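Local coordinates for lovastatin nonaketide synthase, polyketide synthase component (PDB 7CPX), which builds the polyketide dihydromonacolin L from nine malonyl-CoA units, using S-adenosylmethionine and NADPH, on the pathway to lovastatin, at residues A[998-1003]-A[1166-1171]; A[1018-1023]-A[1080-1085]; A[1150-1155]-A[1222-1227]; A[1174-1179]-A[1240-1245]; A[1203-1208]-A[1250-1255]. The protein carries 2 engineered substitutions. All coordinates share one frame; numbering follows the deposited sequence.

Contact 1: residues A[998-1003]-A[1166-1171]; sequences YIVMAM and LLLHPA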
# COMPACT_ATOMS: atom_id res chain seq x y z
N TYR A 998 2.16 8.71 16.44
CA TYR A 998 2.46 8.75 15.01
C TYR A 998 3.96 8.85 14.78
O TYR A 998 4.50 8.21 13.87
CB TYR A 998 1.75 9.93 14.35
CG TYR A 998 0.25 9.94 14.51
CD1 TYR A 998 -0.51 8.83 14.20
CD2 TYR A 998 -0.40 11.07 14.99
CE1 TYR A 998 -1.89 8.85 14.35
CE2 TYR A 998 -1.77 11.09 15.14
CZ TYR A 998 -2.51 9.98 14.82
OH TYR A 998 -3.87 10.01 14.97
N ILE A 999 4.65 9.65 15.59
CA ILE A 999 6.09 9.82 15.42
C ILE A 999 6.81 8.50 15.68
O ILE A 999 7.72 8.12 14.93
CB ILE A 999 6.60 10.94 16.34
CG1 ILE A 999 6.17 12.29 15.78
CG2 ILE A 999 8.11 10.87 16.47
CD1 ILE A 999 6.19 13.40 16.78
N VAL A 1000 6.43 7.80 16.74
CA VAL A 1000 7.06 6.51 17.05
C VAL A 1000 6.74 5.50 15.96
O VAL A 1000 7.58 4.67 15.61
CB VAL A 1000 6.61 6.01 18.43
CG1 VAL A 1000 7.22 4.66 18.72
CG2 VAL A 1000 7.01 7.01 19.50
N MET A 1001 5.52 5.55 15.41
CA MET A 1001 5.18 4.67 14.30
C MET A 1001 6.09 4.94 13.11
O MET A 1001 6.61 4.00 12.48
CB MET A 1001 3.72 4.87 13.90
CG MET A 1001 2.73 4.34 14.91
SD MET A 1001 1.03 4.81 14.53
CE MET A 1001 0.79 4.04 12.93
N ALA A 1002 6.31 6.21 12.79
CA ALA A 1002 7.18 6.56 11.67
C ALA A 1002 8.61 6.09 11.92
O ALA A 1002 9.27 5.58 11.02
CB ALA A 1002 7.14 8.06 11.42
N MET A 1003 9.10 6.26 13.15
CA MET A 1003 10.47 5.86 13.45
C MET A 1003 10.63 4.35 13.41
O MET A 1003 11.65 3.84 12.94
CB MET A 1003 10.90 6.43 14.80
CG MET A 1003 10.99 7.95 14.80
SD MET A 1003 11.99 8.62 16.14
CE MET A 1003 12.10 10.33 15.61
N LEU A 1166 11.34 -1.00 21.56
CA LEU A 1166 11.10 0.03 20.56
C LEU A 1166 11.99 1.24 20.83
O LEU A 1166 12.54 1.41 21.92
CB LEU A 1166 9.63 0.45 20.56
CG LEU A 1166 8.67 -0.46 19.78
CD1 LEU A 1166 8.61 -1.84 20.40
CD2 LEU A 1166 7.28 0.17 19.73
N LEU A 1167 12.12 2.08 19.81
CA LEU A 1167 12.91 3.30 19.96
C LEU A 1167 12.37 4.16 21.09
O LEU A 1167 13.12 4.60 21.97
CB LEU A 1167 12.92 4.08 18.65
CG LEU A 1167 13.64 3.42 17.48
CD1 LEU A 1167 13.44 4.23 16.22
CD2 LEU A 1167 15.11 3.26 17.80
N LEU A 1168 11.07 4.42 21.07
CA LEU A 1168 10.44 5.30 22.04
C LEU A 1168 9.12 4.70 22.49
O LEU A 1168 8.37 4.15 21.68
CB LEU A 1168 10.17 6.69 21.45
CG LEU A 1168 11.36 7.64 21.33
CD1 LEU A 1168 11.00 8.81 20.43
CD2 LEU A 1168 11.78 8.14 22.70
N HIS A 1169 8.86 4.80 23.78
CA HIS A 1169 7.51 4.60 24.28
C HIS A 1169 6.73 5.88 24.00
O HIS A 1169 7.08 6.94 24.54
CB HIS A 1169 7.53 4.29 25.77
CG HIS A 1169 6.20 3.88 26.33
ND1 HIS A 1169 5.00 4.18 25.72
CD2 HIS A 1169 5.89 3.20 27.46
CE1 HIS A 1169 4.01 3.70 26.45
NE2 HIS A 1169 4.52 3.09 27.51
N PRO A 1170 5.68 5.85 23.17
CA PRO A 1170 4.98 7.09 22.82
C PRO A 1170 4.60 7.92 24.04
O PRO A 1170 4.41 9.14 23.93
CB PRO A 1170 3.74 6.59 22.08
CG PRO A 1170 4.20 5.33 21.43
CD PRO A 1170 5.15 4.70 22.41
N ALA A 1171 4.49 7.28 25.20
CA ALA A 1171 4.26 8.02 26.43
C ALA A 1171 5.42 8.96 26.74
O ALA A 1171 5.20 10.12 27.10
CB ALA A 1171 4.03 7.05 27.59

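Contact 2: residues A[1018-1023]-A[1080-1085]; sequences KLLEIL and GQLALT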
# COMPACT_ATOMS: atom_id res chain seq x y z
N LYS A 1018 22.00 5.15 11.94
CA LYS A 1018 22.78 5.93 12.89
C LYS A 1018 21.97 7.10 13.43
O LYS A 1018 22.12 7.48 14.59
CB LYS A 1018 24.06 6.43 12.23
CG LYS A 1018 24.90 5.36 11.55
CD LYS A 1018 26.09 4.94 12.40
CE LYS A 1018 25.65 4.25 13.68
NZ LYS A 1018 26.82 3.77 14.47
N LEU A 1019 21.11 7.68 12.59
CA LEU A 1019 20.31 8.83 12.96
C LEU A 1019 18.98 8.75 12.23
O LEU A 1019 18.90 8.22 11.12
CB LEU A 1019 21.03 10.14 12.61
CG LEU A 1019 21.27 11.11 13.76
CD1 LEU A 1019 22.13 12.27 13.30
CD2 LEU A 1019 19.96 11.60 14.31
N LEU A 1020 17.93 9.31 12.84
CA LEU A 1020 16.57 9.18 12.31
C LEU A 1020 15.85 10.51 12.49
O LEU A 1020 15.30 10.79 13.56
CB LEU A 1020 15.84 8.04 13.01
CG LEU A 1020 14.59 7.45 12.35
CD1 LEU A 1020 14.09 6.29 13.18
CD2 LEU A 1020 13.50 8.50 12.20
N GLU A 1021 15.86 11.35 11.46
CA GLU A 1021 15.12 12.60 11.47
C GLU A 1021 13.72 12.38 10.90
O GLU A 1021 13.52 11.54 10.02
CB GLU A 1021 15.83 13.67 10.64
CG GLU A 1021 17.32 13.81 10.91
CD GLU A 1021 18.02 14.63 9.85
OE1 GLU A 1021 17.33 15.28 9.04
OE2 GLU A 1021 19.27 14.63 9.82
N ILE A 1022 12.77 13.16 11.40
CA ILE A 1022 11.43 13.25 10.84
C ILE A 1022 11.20 14.70 10.47
O ILE A 1022 11.18 15.57 11.35
CB ILE A 1022 10.36 12.75 11.83
CG1 ILE A 1022 10.38 11.23 11.89
CG2 ILE A 1022 9.00 13.25 11.41
CD1 ILE A 1022 9.51 10.65 12.98
N LEU A 1023 11.00 14.95 9.18
CA LEU A 1023 10.96 16.30 8.63
C LEU A 1023 9.55 16.66 8.18
O LEU A 1023 8.82 15.82 7.66
CB LEU A 1023 11.92 16.42 7.45
CG LEU A 1023 13.37 16.02 7.71
CD1 LEU A 1023 14.16 15.98 6.41
CD2 LEU A 1023 14.02 16.98 8.69
N GLY A 1080 4.59 13.06 6.83
CA GLY A 1080 5.89 13.68 6.98
C GLY A 1080 6.93 12.96 6.14
O GLY A 1080 6.60 12.16 5.26
N GLN A 1081 8.20 13.23 6.45
CA GLN A 1081 9.32 12.58 5.79
C GLN A 1081 10.25 12.03 6.86
O GLN A 1081 10.24 12.48 8.01
CB GLN A 1081 10.10 13.55 4.89
CG GLN A 1081 9.23 14.55 4.15
CD GLN A 1081 8.29 13.90 3.16
OE1 GLN A 1081 8.60 12.84 2.61
NE2 GLN A 1081 7.14 14.52 2.93
N LEU A 1082 11.05 11.05 6.48
CA LEU A 1082 12.06 10.46 7.35
C LEU A 1082 13.41 10.53 6.65
O LEU A 1082 13.53 10.12 5.49
CB LEU A 1082 11.72 9.01 7.69
CG LEU A 1082 10.48 8.78 8.54
CD1 LEU A 1082 9.70 7.59 8.03
CD2 LEU A 1082 10.86 8.57 9.99
N ALA A 1083 14.41 11.05 7.34
CA ALA A 1083 15.77 11.12 6.85
C ALA A 1083 16.63 10.24 7.74
O ALA A 1083 16.91 10.59 8.89
CB ALA A 1083 16.28 12.56 6.83
N LEU A 1084 17.04 9.09 7.22
CA LEU A 1084 17.81 8.12 7.97
C LEU A 1084 19.27 8.22 7.55
O LEU A 1084 19.59 8.06 6.37
CB LEU A 1084 17.29 6.70 7.73
CG LEU A 1084 15.93 6.28 8.28
CD1 LEU A 1084 14.85 7.29 7.94
CD2 LEU A 1084 15.56 4.92 7.72
N THR A 1085 20.13 8.51 8.52
CA THR A 1085 21.57 8.35 8.35
C THR A 1085 21.92 6.93 8.78
O THR A 1085 21.72 6.58 9.95
CB THR A 1085 22.34 9.38 9.18
OG1 THR A 1085 21.94 10.70 8.80
CG2 THR A 1085 23.84 9.23 8.97

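Contact 3: residues A[1150-1155]-A[1222-1227]; sequences GTLDFI and VAFNTI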
# COMPACT_ATOMS: atom_id res chain seq x y z
N GLY A 1150 14.09 19.49 32.94
CA GLY A 1150 13.89 18.57 34.05
C GLY A 1150 14.24 17.15 33.63
O GLY A 1150 15.17 16.94 32.85
N THR A 1151 13.48 16.20 34.15
CA THR A 1151 13.70 14.79 33.87
C THR A 1151 12.35 14.11 33.66
O THR A 1151 11.43 14.29 34.45
CB THR A 1151 14.45 14.11 35.02
OG1 THR A 1151 15.57 14.92 35.41
CG2 THR A 1151 14.95 12.75 34.59
N LEU A 1152 12.26 13.33 32.58
CA LEU A 1152 11.08 12.54 32.28
C LEU A 1152 11.49 11.08 32.16
O LEU A 1152 12.60 10.78 31.71
CB LEU A 1152 10.40 13.02 30.98
CG LEU A 1152 11.24 12.96 29.70
CD1 LEU A 1152 11.10 11.61 29.01
CD2 LEU A 1152 10.84 14.08 28.76
N ASP A 1153 10.59 10.19 32.56
CA ASP A 1153 10.90 8.76 32.55
C ASP A 1153 10.92 8.25 31.12
O ASP A 1153 9.89 8.26 30.43
CB ASP A 1153 9.88 8.00 33.39
CG ASP A 1153 9.90 8.40 34.85
OD1 ASP A 1153 10.79 9.19 35.23
OD2 ASP A 1153 9.04 7.92 35.62
N PHE A 1154 12.09 7.81 30.66
CA PHE A 1154 12.23 7.18 29.35
C PHE A 1154 11.75 5.73 29.43
O PHE A 1154 12.49 4.77 29.22
CB PHE A 1154 13.67 7.26 28.88
CG PHE A 1154 13.83 7.06 27.40
CD1 PHE A 1154 13.73 8.12 26.52
CD2 PHE A 1154 14.10 5.80 26.88
CE1 PHE A 1154 13.88 7.94 25.17
CE2 PHE A 1154 14.25 5.61 25.52
CZ PHE A 1154 14.14 6.69 24.66
N ILE A 1155 10.47 5.59 29.76
CA ILE A 1155 9.90 4.26 30.01
C ILE A 1155 10.08 3.40 28.77
O ILE A 1155 9.74 3.84 27.65
CB ILE A 1155 8.42 4.37 30.41
CG1 ILE A 1155 7.81 2.97 30.57
CG2 ILE A 1155 7.65 5.19 29.38
CD1 ILE A 1155 6.42 2.99 31.17
N VAL A 1222 15.40 10.04 31.78
CA VAL A 1222 16.34 10.86 31.02
C VAL A 1222 15.98 12.32 31.19
O VAL A 1222 14.81 12.69 31.35
CB VAL A 1222 16.33 10.47 29.52
CG1 VAL A 1222 16.72 9.02 29.35
CG2 VAL A 1222 14.96 10.74 28.92
N ALA A 1223 17.00 13.17 31.14
CA ALA A 1223 16.79 14.60 31.31
C ALA A 1223 16.29 15.21 30.01
O ALA A 1223 16.36 14.61 28.93
CB ALA A 1223 18.07 15.27 31.77
N PHE A 1224 15.79 16.44 30.11
CA PHE A 1224 15.23 17.12 28.95
C PHE A 1224 15.33 18.62 29.15
O PHE A 1224 15.27 19.13 30.28
CB PHE A 1224 13.77 16.73 28.72
CG PHE A 1224 12.82 17.32 29.73
CD1 PHE A 1224 12.27 18.57 29.53
CD2 PHE A 1224 12.48 16.62 30.88
CE1 PHE A 1224 11.40 19.12 30.45
CE2 PHE A 1224 11.61 17.17 31.81
CZ PHE A 1224 11.07 18.42 31.59
N ASN A 1225 15.47 19.32 28.03
CA ASN A 1225 15.31 20.76 27.94
C ASN A 1225 14.34 21.06 26.81
O ASN A 1225 14.15 20.25 25.90
CB ASN A 1225 16.65 21.47 27.68
CG ASN A 1225 17.68 21.16 28.75
OD1 ASN A 1225 17.34 20.82 29.88
ND2 ASN A 1225 18.95 21.28 28.39
N THR A 1226 13.70 22.22 26.87
CA THR A 1226 12.71 22.57 25.86
C THR A 1226 12.52 24.08 25.83
O THR A 1226 12.43 24.72 26.88
CB THR A 1226 11.38 21.87 26.12
OG1 THR A 1226 10.35 22.45 25.31
CG2 THR A 1226 11.00 21.99 27.58
N ILE A 1227 12.45 24.62 24.62
CA ILE A 1227 12.18 26.03 24.38
C ILE A 1227 10.78 26.15 23.81
O ILE A 1227 10.45 25.47 22.83
CB ILE A 1227 13.21 26.65 23.41
CG1 ILE A 1227 14.53 25.88 23.42
CG2 ILE A 1227 13.42 28.12 23.73
CD1 ILE A 1227 15.27 25.91 24.74

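Contact 4: residues A[1174-1179]-A[1240-1245]; sequences DVAFQT and IVVFDA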
# COMPACT_ATOMS: atom_id res chain seq x y z
N ASP A 1174 5.41 11.82 24.21
CA ASP A 1174 4.31 12.72 24.49
C ASP A 1174 4.57 13.55 25.74
O ASP A 1174 4.18 14.71 25.80
CB ASP A 1174 3.01 11.93 24.64
CG ASP A 1174 1.78 12.78 24.39
OD1 ASP A 1174 1.48 13.06 23.21
OD2 ASP A 1174 1.11 13.17 25.37
N VAL A 1175 5.25 12.97 26.73
CA VAL A 1175 5.66 13.75 27.89
C VAL A 1175 6.67 14.82 27.48
O VAL A 1175 6.62 15.96 27.96
CB VAL A 1175 6.23 12.82 28.98
CG1 VAL A 1175 6.95 13.63 30.04
CG2 VAL A 1175 5.12 12.01 29.60
N ALA A 1176 7.60 14.46 26.60
CA ALA A 1176 8.53 15.45 26.07
C ALA A 1176 7.77 16.60 25.42
O ALA A 1176 8.13 17.77 25.59
CB ALA A 1176 9.48 14.79 25.08
N PHE A 1177 6.72 16.27 24.67
CA PHE A 1177 5.89 17.32 24.08
C PHE A 1177 5.21 18.15 25.17
O PHE A 1177 5.15 19.38 25.07
CB PHE A 1177 4.83 16.70 23.16
CG PHE A 1177 5.40 15.99 21.97
CD1 PHE A 1177 6.73 16.14 21.62
CD2 PHE A 1177 4.60 15.17 21.20
CE1 PHE A 1177 7.25 15.49 20.53
CE2 PHE A 1177 5.11 14.52 20.10
CZ PHE A 1177 6.44 14.68 19.76
N GLN A 1178 4.71 17.49 26.21
CA GLN A 1178 4.11 18.21 27.33
C GLN A 1178 5.11 19.19 27.94
O GLN A 1178 4.71 20.18 28.55
CB GLN A 1178 3.63 17.23 28.40
CG GLN A 1178 2.53 16.30 27.95
CD GLN A 1178 2.38 15.11 28.87
OE1 GLN A 1178 2.98 15.06 29.95
NE2 GLN A 1178 1.60 14.12 28.45
N THR A 1179 6.40 18.89 27.83
CA THR A 1179 7.41 19.82 28.32
C THR A 1179 7.30 21.16 27.61
O THR A 1179 7.55 22.21 28.22
CB THR A 1179 8.81 19.24 28.14
OG1 THR A 1179 9.10 19.09 26.75
CG2 THR A 1179 8.93 17.90 28.83
N ILE A 1240 12.52 20.65 21.46
CA ILE A 1240 12.80 19.77 22.59
C ILE A 1240 14.15 19.11 22.38
O ILE A 1240 14.56 18.87 21.24
CB ILE A 1240 11.70 18.70 22.75
CG1 ILE A 1240 10.32 19.36 22.84
CG2 ILE A 1240 11.96 17.88 23.99
CD1 ILE A 1240 9.18 18.40 22.65
N VAL A 1241 14.84 18.84 23.49
CA VAL A 1241 16.10 18.11 23.47
C VAL A 1241 16.13 17.19 24.68
O VAL A 1241 16.30 17.65 25.81
CB VAL A 1241 17.31 19.07 23.47
CG1 VAL A 1241 18.60 18.29 23.31
CG2 VAL A 1241 17.17 20.12 22.38
N VAL A 1242 15.94 15.90 24.44
CA VAL A 1242 15.97 14.89 25.49
C VAL A 1242 17.33 14.21 25.45
O VAL A 1242 17.81 13.82 24.38
CB VAL A 1242 14.84 13.87 25.31
CG1 VAL A 1242 14.79 12.90 26.48
CG2 VAL A 1242 13.51 14.58 25.17
N PHE A 1243 17.96 14.08 26.61
CA PHE A 1243 19.32 13.57 26.69
C PHE A 1243 19.46 12.62 27.88
O PHE A 1243 18.63 12.60 28.79
CB PHE A 1243 20.34 14.71 26.78
CG PHE A 1243 19.95 15.80 27.74
CD1 PHE A 1243 19.04 16.76 27.38
CD2 PHE A 1243 20.52 15.87 29.00
CE1 PHE A 1243 18.68 17.77 28.25
CE2 PHE A 1243 20.18 16.88 29.88
CZ PHE A 1243 19.25 17.83 29.50
N ASP A 1244 20.53 11.84 27.84
CA ASP A 1244 20.79 10.82 28.85
C ASP A 1244 21.42 11.46 30.09
O ASP A 1244 21.62 12.67 30.17
CB ASP A 1244 21.71 9.74 28.28
CG ASP A 1244 21.60 8.42 29.03
OD1 ASP A 1244 21.12 8.43 30.18
OD2 ASP A 1244 22.00 7.38 28.46
N ALA A 1245 21.72 10.62 31.08
CA ALA A 1245 22.40 11.11 32.28
C ALA A 1245 23.76 11.69 31.93
O ALA A 1245 24.16 12.73 32.47
CB ALA A 1245 22.55 9.98 33.30

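Contact 5: residues A[1203-1208]-A[1250-1255]; sequences RITLVP and LFQVEN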
# COMPACT_ATOMS: atom_id res chain seq x y z
N ARG A 1203 10.91 19.33 12.72
CA ARG A 1203 11.95 18.30 12.65
C ARG A 1203 12.11 17.60 13.99
O ARG A 1203 12.66 18.19 14.92
CB ARG A 1203 13.27 18.90 12.19
CG ARG A 1203 14.41 17.89 12.17
CD ARG A 1203 15.71 18.53 11.74
NE ARG A 1203 16.10 19.59 12.66
CZ ARG A 1203 16.68 19.39 13.83
NH1 ARG A 1203 16.94 18.17 14.27
NH2 ARG A 1203 17.01 20.43 14.59
N ILE A 1204 11.69 16.35 14.07
CA ILE A 1204 12.19 15.47 15.12
C ILE A 1204 13.52 14.88 14.67
O ILE A 1204 13.81 14.79 13.48
CB ILE A 1204 11.18 14.37 15.47
CG1 ILE A 1204 9.78 14.95 15.66
CG2 ILE A 1204 11.60 13.63 16.72
CD1 ILE A 1204 8.88 14.78 14.46
N THR A 1205 14.33 14.46 15.63
CA THR A 1205 15.58 13.79 15.27
C THR A 1205 16.00 12.90 16.43
O THR A 1205 16.29 13.41 17.52
CB THR A 1205 16.67 14.80 14.95
OG1 THR A 1205 16.20 15.71 13.95
CG2 THR A 1205 17.89 14.08 14.42
N LEU A 1206 16.07 11.60 16.19
CA LEU A 1206 16.31 10.62 17.23
C LEU A 1206 17.57 9.81 16.92
O LEU A 1206 17.81 9.44 15.77
CB LEU A 1206 15.11 9.68 17.37
CG LEU A 1206 15.22 8.58 18.42
CD1 LEU A 1206 13.95 8.51 19.24
CD2 LEU A 1206 15.50 7.25 17.77
N VAL A 1207 18.36 9.57 17.96
CA VAL A 1207 19.53 8.70 17.86
C VAL A 1207 19.10 7.32 18.32
O VAL A 1207 19.10 7.04 19.53
CB VAL A 1207 20.71 9.23 18.69
CG1 VAL A 1207 21.92 8.33 18.54
CG2 VAL A 1207 21.05 10.65 18.28
N PRO A 1208 18.72 6.42 17.41
CA PRO A 1208 18.16 5.13 17.85
C PRO A 1208 19.09 4.34 18.75
O PRO A 1208 18.62 3.68 19.69
CB PRO A 1208 17.87 4.41 16.53
CG PRO A 1208 18.82 5.02 15.57
CD PRO A 1208 18.90 6.46 15.95
N LEU A 1250 19.52 11.84 23.24
CA LEU A 1250 18.81 10.70 22.65
C LEU A 1250 17.99 11.16 21.45
O LEU A 1250 18.08 10.57 20.37
CB LEU A 1250 17.90 10.05 23.69
CG LEU A 1250 18.49 9.82 25.08
CD1 LEU A 1250 17.45 9.20 25.99
CD2 LEU A 1250 19.72 8.93 25.00
N PHE A 1251 17.19 12.20 21.63
CA PHE A 1251 16.43 12.78 20.53
C PHE A 1251 16.09 14.22 20.88
O PHE A 1251 16.06 14.61 22.05
CB PHE A 1251 15.16 11.97 20.24
CG PHE A 1251 14.06 12.18 21.23
CD1 PHE A 1251 13.97 11.38 22.36
CD2 PHE A 1251 13.11 13.16 21.03
CE1 PHE A 1251 12.95 11.57 23.27
CE2 PHE A 1251 12.09 13.35 21.94
CZ PHE A 1251 12.01 12.56 23.06
N GLN A 1252 15.82 14.99 19.84
CA GLN A 1252 15.45 16.39 19.96
C GLN A 1252 14.28 16.68 19.03
O GLN A 1252 13.97 15.90 18.12
CB GLN A 1252 16.62 17.32 19.61
CG GLN A 1252 17.11 17.21 18.18
CD GLN A 1252 17.95 18.40 17.75
OE1 GLN A 1252 17.91 18.81 16.59
NE2 GLN A 1252 18.73 18.95 18.68
N VAL A 1253 13.63 17.81 19.27
CA VAL A 1253 12.52 18.27 18.45
C VAL A 1253 12.76 19.74 18.12
O VAL A 1253 13.33 20.49 18.92
CB VAL A 1253 11.17 18.09 19.16
CG1 VAL A 1253 10.04 18.46 18.23
CG2 VAL A 1253 11.01 16.66 19.63
N GLU A 1254 12.33 20.14 16.93
CA GLU A 1254 12.49 21.50 16.44
C GLU A 1254 11.16 21.96 15.86
O GLU A 1254 10.65 21.35 14.91
CB GLU A 1254 13.59 21.59 15.38
CG GLU A 1254 13.73 22.97 14.75
CD GLU A 1254 14.77 23.01 13.65
OE1 GLU A 1254 15.39 21.96 13.37
OE2 GLU A 1254 14.96 24.09 13.06
N ASN A 1255 10.62 23.03 16.43
CA ASN A 1255 9.40 23.67 15.96
C ASN A 1255 8.26 22.66 15.81
O ASN A 1255 7.58 22.59 14.78
CB ASN A 1255 9.65 24.42 14.65
CG ASN A 1255 8.43 25.17 14.16
OD1 ASN A 1255 7.53 25.48 14.94
ND2 ASN A 1255 8.39 25.45 12.87

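Contact 1: residues A[998-1003]-A[1166-1171]
Val1000 and Leu1168 mark the closest approach of the two backbones, with their CA atoms 6.1 Å apart. Residues 998-1003 are part of helix 995-1012, the central helix of the N-terminal hotdog. Residues 1166-1171 come in as loop and turn into helix 1170-1184, the helix of the C-terminal hotdog, with His1169 as its N-cap. The contact therefore joins the two halves of the double hotdog dehydratase domain. It is carried by apolar side chains and one methyl set against a backbone carbonyl; no hydrogen bond crosses between the two segments.

Val1000 does most of the work, its two methyls both facing the incoming loop. CG1, anti to the backbone N (chi1 178°), comes to 3.2 Å from the carbonyl oxygen of Leu1168. CG2 rests on Leu1168 CB at 3.7 Å and also on the ring of Pro1170, whose CG is 3.8 Å from it. Valine and proline side chains cross at about a right angle there. One helical turn on, Met1003 turns to Leu1167 and presents CB to its CD1 at 3.6 Å. Beyond CG the methionine chain is extended and reaches Ile1204 and Leu1206 of the neighbouring sheet.

Pro1170 lies near the predicted catalytic pair: its side chain is about 6 Å from that of Asp1174, the proton donor, and about 8 Å from that of His985, the proton acceptor. One polar tie reaches back to the first helix just past this segment, where the backbone N of Leu1167 donates to Glu1004 OE2.

Contact 2: residues A[1018-1023]-A[1080-1085]
Lys1018 and Leu1019 both face Thr1085, making a classic beta bulge where the chain turns a corner into the strand. The firm bond there runs from Leu1019 N to Thr1085 O at 2.9 Å, in the carbonyl plane and on a lone pair; the one from Lys1018 N to the same oxygen is too short to lean on. Leu1019 also packs its CB against Thr1085 CB.

Leu1020 turns to the other face, in a non-hydrogen-bonded pair with Leu1084. With CG anti to its backbone N (chi1 -162°), it lies side by side with Leu1082, and their CD2 atoms meet. Glu1021 pairs with Ala1083 through two backbone bonds, both 2.9 Å: Glu1021 N to Ala1083 O, and Ala1083 N to Glu1021 O. Its side chain passes over Ala1083, with OE1 3.7 Å from Ala1083 CB, while OE2 forms a salt bridge to Arg2015 of the second subunit.

Ile1022 lays CG1 against Leu1082 CD2, both side chains pointing the same way; both touch Phe1062, and Ile1022 also touches Met1003. Leu1023 closes the register with Gln1081: Leu1023 N reaches Gln1081 O at 2.8 Å from above the carbonyl plane, and Leu1023 CD1 touches Ala1083 CB at 4.0 Å.

One face greasy against helix 995-1012, the other more polar and met by the partner subunit: this is the antiparallel sheet wrapped round a central helix that defines a hotdog fold, here the N-terminal one of the dehydratase domain.

Contact 3: residues A[1150-1155]-A[1222-1227]
Gly1150 and Phe1224 form the tight end of this antiparallel pairing in the C-terminal hotdog. Gly1150 N sits 3.4 Å above the plane of the Phe1224 ring, over its centre. The backbone angles of Gly1150 by themselves call for glycine, and a CB there would point tightly at Phe1224 CE2. In Phe1224, chi1 73° sets CG between N and the carbonyl carbon, and the ring beyond it covers Gly1150. The same two residues exchange backbone hydrogen bonds, Gly1150 N to Phe1224 O and Phe1224 N to Gly1150 O, each 2.9 Å.

Leu1152 shares this inner face, its CD2 3.7 Å from Phe1224 CD2. Its backbone N donates to Val1222 O nearly along the C=O axis, and Val1222 N returns a bond to Leu1152 O. Past the end of the strand the chain bends through an inverse gamma turn centred on Phe1154, whose CB packs against Val1222 CG1 at 3.6 Å. Helix 1170-1184 backs this face, with Val1175 on Leu1152 and Thr1179 on Phe1224.

The outer face is partly exposed. Thr1151 and Ala1223 form a non-hydrogen-bonded pair with CA atoms only 4.0 Å apart, yet their side chains barely meet, Thr1151 OG1 lying 4.4 Å from Ala1223 CB; Thr1151 CG2 is 3.2 Å from Val1222 O. Asp1153 points away from the partner strand to a salt bridge with Arg1137.

The chemistry is divided accordingly: backbone bonds set the register, aromatic and aliphatic groups seal the side facing the helix, and charge stays at the margin, as expected of a sheet with one buried face.

Contact 4: residues A[1174-1179]-A[1240-1245]
Ala1176 and Ile1240 meet where helix meets strand, the CB of the alanine 4.1 Å from CG2 of the isoleucine. The same CB touches Val1242 CG2 at 4.0 Å, so one small methyl rests against two branched side chains set two residues apart on the strand. Ile1240 reaches further: its CG1 lies anti to the carbonyl carbon (chi1 -54°), and the chain goes on to put CD1 at the edge of the Phe1177 ring, in its plane, 3.5 Å from CD1 of the phenylalanine. These two side chains cross at about a right angle. The contact is thus methyl against methyl, with one ring edge and the OG1 of Thr1179 beside Ile1240 CG1, and no hydrogen bond between the segments.

The next shell fixes the groups in place. Phe1177 is packed by Ile1256 and Phe1258 from strand 1249-1260, and by Ala996 and Ile999 from helix 995-1012; Val1242 leans on Val1222 and Phe1251. On another side of the helix, Gln1178 NE2 donates to Asp1174 OD2 at 3.3 Å, meeting the carboxylate on its anti side and 22° out of its plane. Gln1178 is itself tied to Tyr1121 OH and to Phe1135 O, so it probably helps position Asp1174, the predicted proton donor, which touches the predicted acceptor His985.

Seen in the fold, helix 1170-1184 is the core helix of the C-terminal hotdog, and strand 1236-1243 is one of the strands curved around it, running between strands 1222-1230 and 1249-1260, with helix 995-1012 of the other hotdog beside Phe1177.

Contact 5: residues A[1203-1208]-A[1250-1255]
Arg1203, Gln1252 and Glu1254 bring three flat groups together, meeting at the edge of the guanidinium. Arg1203 grips Gln1252 OE1 end-on with two nitrogens, NH1 at 2.6 Å and NH2 at 2.7 Å, the oxygen lying in the guanidinium plane; NH1 arrives on a lone pair. Glu1254 OE1 forms a salt bridge with Arg1203, accepting from NE and, by a weak bond, from NH2, with the carboxylate turned 70° from the guanidinium. Thr1205 OG1 also accepts from Arg1203 NH1. Thus two oxygens from the next strand and one from its own hold the group's rotation, and the second subunit adds Asp2018 N on Glu1254 OE2.

The strands themselves pair antiparallel. Thr1205 and Gln1252 exchange backbone bonds, Gln1252 N reaching Thr1205 O at 2.8 Å, and Val1207 N meets Leu1250 O almost straight on.

The opposite face is apolar. Leu1206 CB sits 3.7 Å from Phe1251 CB, and Ile1204 CG2 lies 4.2 Å from Val1253 CG2. This pairing lies within the C-terminal hotdog, and strand 1196-1206 continues on its other side by backbone bonds to strand 1016-1027 of the N-terminal hotdog, as in double hotdog dehydratase domains.

All five contacts belong to one double hotdog domain. Contacts 1, 3, 4 and 5 are buried and contact 2 partly so. Contacts 1 and 4 have no hydrogen bond between their segments and are mostly apolar: contact 1 sets the N-terminal helix against the start of the C-terminal helix, and contact 4 sets the latter against its own sheet. Contacts 2, 3 and 5 are strand pairings, each with a greasy face turned inward. In contacts 2 and 5 charged groups on the outer face meet the second subunit, whereas contact 3 has a threonine and an alanine there. Contacts 2 and 5 adjoin through backbone bonds; strand 1236-1243 of contact 4 lies between strands of contacts 3 and 5.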